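Local coordinates for alpha-fucosidase GH29 (Fusarium graminearum, PDB 4PSR), which hydrolyses alpha-L-fucosides, probably including the alpha-1,6-linked fucose carried by the reducing-end N-acetylglucosamine of glycoprotein glycans, at residues H34-F38 with H126-M132; N77-G81 with W140-G146; W133-N138 with D209-M214. All coordinates share one frame. Where two conformers were deposited one is given. Numbering follows the deposited sequence.

Contact 1. Residues H34-F38 with H126-M132; sequences HWGAF and HHDGFSM. With FUL (beta-L-fucopyranose), chain M.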
loop_
_atom_site.group_PDB
_atom_site.type_symbol
_atom_site.label_atom_id
_atom_site.label_comp_id
_atom_site.label_asym_id
_atom_site.label_seq_id
_atom_site.Cartn_x
_atom_site.Cartn_y
_atom_site.Cartn_z
ATOM N N HIS A 34 13.174 -3.523 3.566
ATOM C CA HIS A 34 14.311 -2.980 2.834
ATOM C C HIS A 34 15.596 -3.393 3.549
ATOM O O HIS A 34 16.113 -2.660 4.387
ATOM C CB HIS A 34 14.235 -1.446 2.761
ATOM C CG HIS A 34 13.252 -0.908 1.761
ATOM N ND1 HIS A 34 11.886 -1.072 1.860
ATOM C CD2 HIS A 34 13.455 -0.156 0.650
ATOM C CE1 HIS A 34 11.297 -0.459 0.843
ATOM N NE2 HIS A 34 12.228 0.108 0.101
ATOM N N TRP A 35 16.123 -4.541 3.157
ATOM C CA TRP A 35 17.332 -5.083 3.758
ATOM C C TRP A 35 18.206 -5.587 2.654
ATOM O O TRP A 35 17.779 -6.400 1.841
ATOM C CB TRP A 35 16.978 -6.229 4.700
ATOM C CG TRP A 35 18.152 -6.844 5.415
ATOM C CD1 TRP A 35 19.013 -6.232 6.271
ATOM C CD2 TRP A 35 18.575 -8.198 5.310
ATOM N NE1 TRP A 35 19.947 -7.134 6.707
ATOM C CE2 TRP A 35 19.692 -8.352 6.133
ATOM C CE3 TRP A 35 18.106 -9.299 4.587
ATOM C CZ2 TRP A 35 20.351 -9.576 6.283
ATOM C CZ3 TRP A 35 18.753 -10.524 4.742
ATOM C CH2 TRP A 35 19.864 -10.646 5.578
ATOM N N GLY A 36 19.442 -5.107 2.599
ATOM C CA GLY A 36 20.352 -5.541 1.549
ATOM C C GLY A 36 21.734 -4.923 1.684
ATOM O O GLY A 36 22.067 -4.418 2.730
ATOM N N ALA A 37 22.514 -4.977 0.612
ATOM C CA ALA A 37 23.847 -4.400 0.651
ATOM C C ALA A 37 23.787 -2.888 0.868
ATOM O O ALA A 37 24.725 -2.310 1.384
ATOM C CB ALA A 37 24.617 -4.713 -0.619
ATOM N N PHE A 38 22.665 -2.265 0.522
ATOM C CA PHE A 38 22.482 -0.832 0.778
ATOM C C PHE A 38 22.375 -0.541 2.265
ATOM O O PHE A 38 22.539 0.608 2.685
ATOM C CB PHE A 38 21.248 -0.283 0.046
ATOM C CG PHE A 38 19.994 -1.103 0.251
ATOM C CD1 PHE A 38 19.252 -1.006 1.438
ATOM C CD2 PHE A 38 19.581 -1.997 -0.717
ATOM C CE1 PHE A 38 18.126 -1.803 1.637
ATOM C CE2 PHE A 38 18.434 -2.791 -0.522
ATOM C CZ PHE A 38 17.735 -2.691 0.665
ATOM N N HIS A 126 16.729 -3.630 -4.927
ATOM C CA HIS A 126 16.406 -2.209 -4.829
ATOM C C HIS A 126 16.973 -1.481 -6.071
ATOM O O HIS A 126 16.988 -2.059 -7.136
ATOM C CB HIS A 126 16.885 -1.664 -3.476
ATOM C CG HIS A 126 16.222 -0.395 -3.084
ATOM N ND1 HIS A 126 16.852 0.824 -3.212
ATOM C CD2 HIS A 126 14.967 -0.133 -2.660
ATOM C CE1 HIS A 126 16.022 1.782 -2.830
ATOM N NE2 HIS A 126 14.867 1.228 -2.500
ATOM N N HIS A 127 17.394 -0.216 -5.936
ATOM C CA HIS A 127 17.941 0.555 -7.058
ATOM C C HIS A 127 19.443 0.300 -7.281
ATOM O O HIS A 127 19.981 0.778 -8.283
ATOM C CB HIS A 127 17.832 2.080 -6.817
ATOM C CG HIS A 127 16.457 2.631 -6.546
ATOM N ND1 HIS A 127 15.306 2.263 -7.223
ATOM C CD2 HIS A 127 16.090 3.617 -5.688
ATOM C CE1 HIS A 127 14.300 3.007 -6.786
ATOM N NE2 HIS A 127 14.739 3.820 -5.844
ATOM N N ASP A 128 20.091 -0.432 -6.370
ATOM C CA ASP A 128 21.544 -0.525 -6.282
ATOM C C ASP A 128 22.169 -1.661 -7.082
ATOM O O ASP A 128 23.362 -1.931 -6.931
ATOM C CB ASP A 128 21.973 -0.660 -4.830
ATOM C CG ASP A 128 21.567 -1.996 -4.207
ATOM O OD1 ASP A 128 20.595 -2.624 -4.698
ATOM O OD2 ASP A 128 22.223 -2.409 -3.220
ATOM N N GLY A 129 21.388 -2.334 -7.914
ATOM C CA GLY A 129 21.929 -3.316 -8.839
ATOM C C GLY A 129 22.252 -4.713 -8.315
ATOM O O GLY A 129 22.834 -5.535 -9.058
ATOM N N PHE A 130 21.900 -4.970 -7.060
ATOM C CA PHE A 130 22.239 -6.229 -6.360
ATOM C C PHE A 130 20.964 -7.068 -6.275
ATOM O O PHE A 130 20.021 -6.704 -5.565
ATOM C CB PHE A 130 22.765 -5.858 -4.966
ATOM C CG PHE A 130 23.338 -7.019 -4.156
ATOM C CD1 PHE A 130 24.428 -7.739 -4.634
ATOM C CD2 PHE A 130 22.838 -7.347 -2.901
ATOM C CE1 PHE A 130 24.992 -8.785 -3.889
ATOM C CE2 PHE A 130 23.420 -8.376 -2.150
ATOM C CZ PHE A 130 24.491 -9.082 -2.638
ATOM N N SER A 131 20.936 -8.165 -7.029
ATOM C CA SER A 131 19.783 -9.075 -7.034
ATOM C C SER A 131 19.944 -10.057 -5.892
ATOM O O SER A 131 20.964 -10.705 -5.840
ATOM C CB SER A 131 19.716 -9.868 -8.331
ATOM O OG SER A 131 19.645 -9.016 -9.469
ATOM N N MET A 132 18.972 -10.199 -4.990
ATOM C CA MET A 132 19.195 -10.997 -3.781
ATOM C C MET A 132 18.709 -12.444 -3.878
ATOM O O MET A 132 18.624 -13.143 -2.841
ATOM C CB MET A 132 18.693 -10.263 -2.556
ATOM C CG MET A 132 19.703 -9.162 -2.189
ATOM S SD MET A 132 19.262 -8.238 -0.701
ATOM C CE MET A 132 18.020 -7.111 -1.384
HETATM C C1 FUL M . 10.921 4.925 -3.290
HETATM C C2 FUL M . 12.366 4.470 -3.255
HETATM O O2 FUL M . 13.242 5.385 -3.934
HETATM C C3 FUL M . 12.732 4.365 -1.798
HETATM O O3 FUL M . 14.096 4.019 -1.694
HETATM C C4 FUL M . 11.842 3.316 -1.184
HETATM O O4 FUL M . 12.125 2.051 -1.775
HETATM C C5 FUL M . 10.385 3.705 -1.396
HETATM C C6 FUL M . 9.415 2.664 -0.878
HETATM O O5 FUL M . 10.075 3.928 -2.769
HETATM O O1 FUL M . 10.550 5.124 -4.630
HETATM O O HOH W 1 21.233 -4.580 -1.894
#
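This is a buried, largely aromatic loop-to-loop contact at the substrate end of the TIM barrel, where the chain leaves strands 29-33 and 119-125. H34, F38 and H126 form a small aromatic cluster. The H126 ring turns its edge toward the face of F38, with centroids 5.2 Å apart and planes at 51°, while F38 CE2 comes to 3.5 Å from H126 CB. H34 meets H126 obliquely, CD2 to CD2 at 3.6 Å. Further from the sugar, M132 closes on the backbone: its CE lies 3.3 Å from W35 O and its SD 3.7 Å from G36 CA. A37 CB sits 3.9 Å from F130 CD2. Polar contact between the loops is indirect: water 1 donates to D128 OD2 (2.7 Å) and takes a weak bond from A37 N (2.8 Å), and D128 OD2 is also bonded to Y75. The histidines reach the bound L-fucose: H34 NE2 and H126 NE2 share its O4, at 2.7 and 3.0 Å, and H127 NE2 bonds its O2 at 2.9 Å. E46, W47, D226 and K272 bind the same sugar. Aromatic and apolar packing holds the two loops side by side, consistent with a role in placing H34 and H126 on the same fucose hydroxyl.

Contact 2. Residues N77-G81 with W140-G146; sequences NFIKG and WNPVNYG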
loop_
_atom_site.group_PDB
_atom_site.type_symbol
_atom_site.label_atom_id
_atom_site.label_comp_id
_atom_site.label_asym_id
_atom_site.label_seq_id
_atom_site.Cartn_x
_atom_site.Cartn_y
_atom_site.Cartn_z
ATOM N N ASN A 77 32.500 -2.346 -3.190
ATOM C CA ASN A 77 33.232 -2.892 -2.043
ATOM C C ASN A 77 32.322 -3.392 -0.901
ATOM O O ASN A 77 32.738 -4.251 -0.109
ATOM C CB ASN A 77 34.202 -1.859 -1.452
ATOM C CG ASN A 77 35.465 -1.666 -2.269
ATOM O OD1 ASN A 77 35.646 -2.231 -3.352
ATOM N ND2 ASN A 77 36.358 -0.830 -1.744
ATOM N N PHE A 78 31.125 -2.816 -0.731
ATOM C CA PHE A 78 30.210 -3.328 0.294
ATOM C C PHE A 78 29.754 -4.760 -0.026
ATOM O O PHE A 78 29.469 -5.547 0.887
ATOM C CB PHE A 78 28.984 -2.427 0.459
ATOM C CG PHE A 78 29.268 -1.083 1.097
ATOM C CD1 PHE A 78 29.614 -0.968 2.426
ATOM C CD2 PHE A 78 29.136 0.067 0.350
ATOM C CE1 PHE A 78 29.836 0.296 2.993
ATOM C CE2 PHE A 78 29.340 1.310 0.914
ATOM C CZ PHE A 78 29.698 1.420 2.221
ATOM N N ILE A 79 29.691 -5.084 -1.309
ATOM C CA ILE A 79 29.256 -6.396 -1.781
ATOM C C ILE A 79 30.428 -7.380 -1.796
ATOM O O ILE A 79 30.308 -8.508 -1.296
ATOM C CB ILE A 79 28.641 -6.271 -3.195
ATOM C CG1 ILE A 79 27.343 -5.447 -3.103
ATOM C CG2 ILE A 79 28.400 -7.663 -3.828
ATOM C CD1 ILE A 79 26.843 -4.907 -4.406
ATOM N N LYS A 80 31.570 -6.950 -2.323
ATOM C CA LYS A 80 32.734 -7.849 -2.447
ATOM C C LYS A 80 33.636 -7.865 -1.214
ATOM O O LYS A 80 34.439 -8.799 -1.033
ATOM C CB LYS A 80 33.527 -7.501 -3.710
ATOM C CG LYS A 80 32.787 -7.927 -4.965
ATOM C CD LYS A 80 33.572 -7.670 -6.244
ATOM C CE LYS A 80 32.884 -8.359 -7.411
ATOM N NZ LYS A 80 33.688 -8.219 -8.672
ATOM N N GLY A 81 33.461 -6.867 -0.345
ATOM C CA GLY A 81 34.210 -6.767 0.894
ATOM C C GLY A 81 35.498 -5.958 0.768
ATOM O O GLY A 81 36.239 -6.041 -0.231
ATOM N N TRP A 140 25.890 -10.024 -9.606
ATOM C CA TRP A 140 25.895 -9.233 -8.396
ATOM C C TRP A 140 24.782 -9.727 -7.494
ATOM O O TRP A 140 23.660 -9.205 -7.511
ATOM C CB TRP A 140 25.764 -7.736 -8.732
ATOM C CG TRP A 140 26.965 -7.243 -9.514
ATOM C CD1 TRP A 140 27.066 -7.141 -10.876
ATOM C CD2 TRP A 140 28.224 -6.821 -8.980
ATOM N NE1 TRP A 140 28.314 -6.678 -11.213
ATOM C CE2 TRP A 140 29.043 -6.479 -10.079
ATOM C CE3 TRP A 140 28.729 -6.693 -7.687
ATOM C CZ2 TRP A 140 30.339 -6.006 -9.919
ATOM C CZ3 TRP A 140 30.000 -6.214 -7.526
ATOM C CH2 TRP A 140 30.800 -5.877 -8.649
ATOM N N ASN A 141 25.097 -10.756 -6.714
ATOM C CA ASN A 141 24.077 -11.428 -5.909
ATOM C C ASN A 141 24.746 -12.059 -4.687
ATOM O O ASN A 141 25.983 -12.257 -4.653
ATOM C CB ASN A 141 23.272 -12.421 -6.782
ATOM C CG ASN A 141 24.032 -13.692 -7.116
ATOM O OD1 ASN A 141 24.472 -14.413 -6.222
ATOM N ND2 ASN A 141 24.152 -13.994 -8.391
ATOM N N PRO A 142 23.958 -12.396 -3.654
ATOM C CA PRO A 142 24.489 -12.854 -2.373
ATOM C C PRO A 142 24.831 -14.344 -2.330
ATOM O O PRO A 142 25.260 -14.810 -1.287
ATOM C CB PRO A 142 23.368 -12.516 -1.392
ATOM C CG PRO A 142 22.118 -12.656 -2.220
ATOM C CD PRO A 142 22.542 -12.024 -3.540
ATOM N N VAL A 143 24.662 -15.045 -3.435
ATOM C CA VAL A 143 25.157 -16.422 -3.550
ATOM C C VAL A 143 26.610 -16.364 -4.031
ATOM O O VAL A 143 27.497 -17.013 -3.470
ATOM C CB VAL A 143 24.304 -17.267 -4.516
ATOM C CG1 VAL A 143 24.919 -18.656 -4.745
ATOM C CG2 VAL A 143 22.882 -17.409 -3.998
ATOM N N ASN A 144 26.885 -15.555 -5.046
ATOM C CA ASN A 144 28.273 -15.375 -5.512
ATOM C C ASN A 144 29.179 -14.662 -4.507
ATOM O O ASN A 144 30.368 -14.982 -4.366
ATOM C CB ASN A 144 28.292 -14.553 -6.786
ATOM C CG ASN A 144 27.845 -15.327 -7.979
ATOM O OD1 ASN A 144 27.973 -16.559 -8.015
ATOM N ND2 ASN A 144 27.333 -14.627 -8.991
ATOM N N TYR A 145 28.633 -13.640 -3.856
ATOM C CA TYR A 145 29.390 -12.768 -2.966
ATOM C C TYR A 145 28.778 -12.710 -1.584
ATOM O O TYR A 145 27.606 -13.048 -1.405
ATOM C CB TYR A 145 29.429 -11.354 -3.559
ATOM C CG TYR A 145 30.036 -11.312 -4.945
ATOM C CD1 TYR A 145 31.298 -11.830 -5.194
ATOM C CD2 TYR A 145 29.308 -10.831 -6.020
ATOM C CE1 TYR A 145 31.831 -11.820 -6.493
ATOM C CE2 TYR A 145 29.816 -10.811 -7.286
ATOM C CZ TYR A 145 31.069 -11.323 -7.524
ATOM O OH TYR A 145 31.554 -11.297 -8.820
ATOM N N GLY A 146 29.566 -12.322 -0.595
ATOM C CA GLY A 146 29.026 -12.043 0.709
ATOM C C GLY A 146 28.591 -13.296 1.455
ATOM O O GLY A 146 29.410 -14.174 1.729
HETATM O O HOH W 2 32.240 -9.108 -10.929
#
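Apolar contacts join the last turn of helix 76-80 to the loop running from strand 119-125 to helix 151-161, on the periphery of the TIM-barrel domain. I79 supplies the buried half: its CG2 touches W140 CE3 at the edge of the indole (4.0 Å) and Y145 CB (3.8 Å), and L194 of helix 189-195 packs against both I79 and W140. The backbone comes close here too, with I79 O 3.7 Å from Y145 CB.

K80 supplies the contact over a ring face. Its extended chain runs across the face of Y145, where CG makes a CH-pi contact 4.3 Å from the ring centroid and 13° off the normal; further along, K80 CE is 3.5 Å from both Y145 CZ and W140 CH2. At the exposed end the polar groups meet through solvent, water 2 lying 2.8 Å from K80 NZ, whose hydrogen it accepts, and 3.1 Å from Y145 OH.

Hydrogen bonds inside 140-146 shape the loop. N141 OD1 accepts from V143 N and N144 N, both at 2.9 Å, making an Asx turn and Asx motif, and Y145 N bonds N141 O at 3.1 Å. W140 NE1 is bonded to S190 O. The lysine therefore works chiefly through its methylenes, which pack on Y145 and beside W140, while its NZ is bonded to a water that also lies by Y145 OH.

Contact 3. Residues W133-N138 with D209-M214; sequences WDSKVN and DKHREM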
loop_
_atom_site.group_PDB
_atom_site.type_symbol
_atom_site.label_atom_id
_atom_site.label_comp_id
_atom_site.label_asym_id
_atom_site.label_seq_id
_atom_site.Cartn_x
_atom_site.Cartn_y
_atom_site.Cartn_z
ATOM N N TRP A 133 18.480 -12.923 -5.092
ATOM C CA TRP A 133 18.257 -14.359 -5.357
ATOM C C TRP A 133 19.495 -14.917 -6.094
ATOM O O TRP A 133 20.405 -14.171 -6.476
ATOM C CB TRP A 133 16.962 -14.604 -6.146
ATOM C CG TRP A 133 16.961 -13.999 -7.513
ATOM C CD1 TRP A 133 17.240 -14.646 -8.682
ATOM C CD2 TRP A 133 16.669 -12.631 -7.869
ATOM N NE1 TRP A 133 17.154 -13.772 -9.735
ATOM C CE2 TRP A 133 16.828 -12.526 -9.263
ATOM C CE3 TRP A 133 16.331 -11.476 -7.136
ATOM C CZ2 TRP A 133 16.623 -11.331 -9.955
ATOM C CZ3 TRP A 133 16.151 -10.278 -7.820
ATOM C CH2 TRP A 133 16.288 -10.220 -9.221
ATOM N N ASP A 134 19.538 -16.233 -6.276
ATOM C CA ASP A 134 20.600 -16.890 -7.028
ATOM C C ASP A 134 20.366 -16.601 -8.495
ATOM O O ASP A 134 19.560 -17.273 -9.139
ATOM C CB ASP A 134 20.529 -18.400 -6.781
ATOM C CG ASP A 134 21.743 -19.123 -7.289
ATOM O OD1 ASP A 134 22.550 -18.500 -7.999
ATOM O OD2 ASP A 134 21.888 -20.316 -6.963
ATOM N N SER A 135 21.043 -15.592 -9.032
ATOM C CA SER A 135 20.763 -15.074 -10.371
ATOM C C SER A 135 21.841 -15.455 -11.378
ATOM O O SER A 135 23.043 -15.274 -11.116
ATOM C CB SER A 135 20.640 -13.552 -10.307
ATOM O OG SER A 135 20.487 -12.985 -11.589
ATOM N N LYS A 136 21.412 -16.012 -12.505
ATOM C CA LYS A 136 22.301 -16.249 -13.649
ATOM C C LYS A 136 22.460 -14.970 -14.461
ATOM O O LYS A 136 23.534 -14.701 -14.988
ATOM C CB LYS A 136 21.792 -17.395 -14.523
ATOM C CG LYS A 136 21.727 -18.718 -13.754
ATOM C CD LYS A 136 21.080 -19.852 -14.536
ATOM C CE LYS A 136 20.814 -21.054 -13.626
ATOM N NZ LYS A 136 19.947 -20.713 -12.457
ATOM N N VAL A 137 21.403 -14.162 -14.552
ATOM C CA VAL A 137 21.498 -12.968 -15.393
ATOM C C VAL A 137 22.244 -11.823 -14.722
ATOM O O VAL A 137 22.719 -10.908 -15.411
ATOM C CB VAL A 137 20.112 -12.454 -15.910
ATOM C CG1 VAL A 137 19.381 -13.549 -16.701
ATOM C CG2 VAL A 137 19.242 -11.944 -14.808
ATOM N N ASN A 138 22.382 -11.872 -13.392
ATOM C CA ASN A 138 23.112 -10.837 -12.660
ATOM C C ASN A 138 24.036 -11.472 -11.627
ATOM O O ASN A 138 23.579 -11.972 -10.598
ATOM C CB ASN A 138 22.148 -9.852 -11.984
ATOM C CG ASN A 138 22.875 -8.777 -11.223
ATOM O OD1 ASN A 138 24.075 -8.544 -11.450
ATOM N ND2 ASN A 138 22.176 -8.100 -10.334
ATOM N N ASP A 209 14.644 -9.528 -17.781
ATOM C CA ASP A 209 15.249 -10.822 -17.453
ATOM C C ASP A 209 15.317 -11.014 -15.931
ATOM O O ASP A 209 15.146 -12.122 -15.426
ATOM C CB ASP A 209 16.651 -10.955 -18.040
ATOM C CG ASP A 209 16.654 -11.120 -19.557
ATOM O OD1 ASP A 209 15.605 -11.442 -20.131
ATOM O OD2 ASP A 209 17.741 -10.961 -20.144
ATOM N N LYS A 210 15.584 -9.940 -15.187
ATOM C CA LYS A 210 15.588 -10.006 -13.727
ATOM C C LYS A 210 14.202 -10.393 -13.197
ATOM O O LYS A 210 14.057 -11.298 -12.339
ATOM C CB LYS A 210 16.052 -8.678 -13.134
ATOM C CG LYS A 210 17.550 -8.462 -13.188
ATOM C CD LYS A 210 17.917 -7.014 -12.860
ATOM C CE LYS A 210 19.410 -6.837 -12.647
ATOM N NZ LYS A 210 19.677 -5.443 -12.195
ATOM N N HIS A 211 13.159 -9.699 -13.659
ATOM C CA HIS A 211 11.799 -10.069 -13.275
ATOM C C HIS A 211 11.462 -11.519 -13.607
ATOM O O HIS A 211 10.930 -12.242 -12.772
ATOM C CB HIS A 211 10.763 -9.223 -14.006
ATOM C CG HIS A 211 10.363 -7.959 -13.329
ATOM N ND1 HIS A 211 10.101 -7.894 -11.976
ATOM C CD2 HIS A 211 10.100 -6.729 -13.831
ATOM C CE1 HIS A 211 9.683 -6.678 -11.677
ATOM N NE2 HIS A 211 9.670 -5.948 -12.786
ATOM N N ARG A 212 11.762 -11.932 -14.829
ATOM C CA ARG A 212 11.432 -13.272 -15.300
ATOM C C ARG A 212 12.101 -14.357 -14.451
ATOM O O ARG A 212 11.465 -15.337 -14.045
ATOM C CB ARG A 212 11.841 -13.425 -16.768
ATOM C CG ARG A 212 11.851 -14.872 -17.246
ATOM C CD ARG A 212 11.841 -14.998 -18.757
ATOM N NE ARG A 212 13.011 -14.353 -19.330
ATOM C CZ ARG A 212 13.357 -14.408 -20.609
ATOM N NH1 ARG A 212 14.444 -13.772 -21.014
ATOM N NH2 ARG A 212 12.617 -15.081 -21.477
ATOM N N GLU A 213 13.385 -14.174 -14.191
ATOM C CA GLU A 213 14.183 -15.148 -13.442
ATOM C C GLU A 213 13.664 -15.204 -12.009
ATOM O O GLU A 213 13.438 -16.285 -11.444
ATOM C CB GLU A 213 15.653 -14.758 -13.466
ATOM C CG GLU A 213 16.610 -15.798 -12.876
ATOM C CD GLU A 213 18.019 -15.282 -12.929
ATOM O OE1 GLU A 213 18.266 -14.250 -12.264
ATOM O OE2 GLU A 213 18.862 -15.800 -13.719
ATOM N N MET A 214 13.450 -14.037 -11.395
ATOM C CA MET A 214 12.978 -13.992 -10.019
ATOM C C MET A 214 11.607 -14.643 -9.915
ATOM O O MET A 214 11.339 -15.424 -8.991
ATOM C CB MET A 214 12.933 -12.530 -9.503
ATOM C CG MET A 214 12.275 -12.352 -8.106
ATOM S SD MET A 214 10.470 -12.343 -8.144
ATOM C CE MET A 214 10.177 -10.793 -9.006
#
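E213, on helix 200-218, takes four hydrogen bonds from the loop 133-138, two on each carboxylate oxygen. OE1 accepts from W133 NE1 at 2.8 Å and from S135 OG at 2.6 Å; OE2 accepts from the backbone, K136 N at 2.8 Å and V137 N at 3.1 Å. S135 is used twice, since its OG also receives N138 N at 2.8 Å in an ST motif within the loop. In the barrel this ties the loop following strand 119-125 to the helix that precedes strand 222-225, so the contact bridges two of the beta-alpha units. W133 lies against the helix as well as bonding to it: M214 CB sits over its six-membered ring, 3.8 Å from the centroid and 9° off the normal, and W133 CZ2 is 3.5 Å from K210 O. V137 packs on the helix with CG1 4.0 Å from D209 CB. K210 NZ makes a salt bridge to E125, outside the two segments, its CE passing 3.8 Å from N138 ND2, and that amide donates to S131 OG and G129 O. D209 OD1 holds R212 NH1 in a 2.7 Å salt bridge within the helix.

All three contacts draw on the long loop between strand 119-125 and helix 151-161, whose successive segments 126-132, 133-138 and 140-146 each face a different partner: the loop after strand 29-33, helix 200-218 and helix 76-80. Contact 1 is wholly buried and borders the sugar; contacts 2 and 3 are only partly buried. Chemistry follows place: aromatic rings and a methionine in contact 1, lysine methylenes against aromatic side chains, with a water at the exposed end, in contact 2, a carboxylate collecting direct hydrogen bonds in contact 3. The loop also binds itself together, S131 N to W140 O (3.0 Å) linking contacts 1 and 2, and N138 ND2 to S131 OG (2.8 Å) linking 1 and 3.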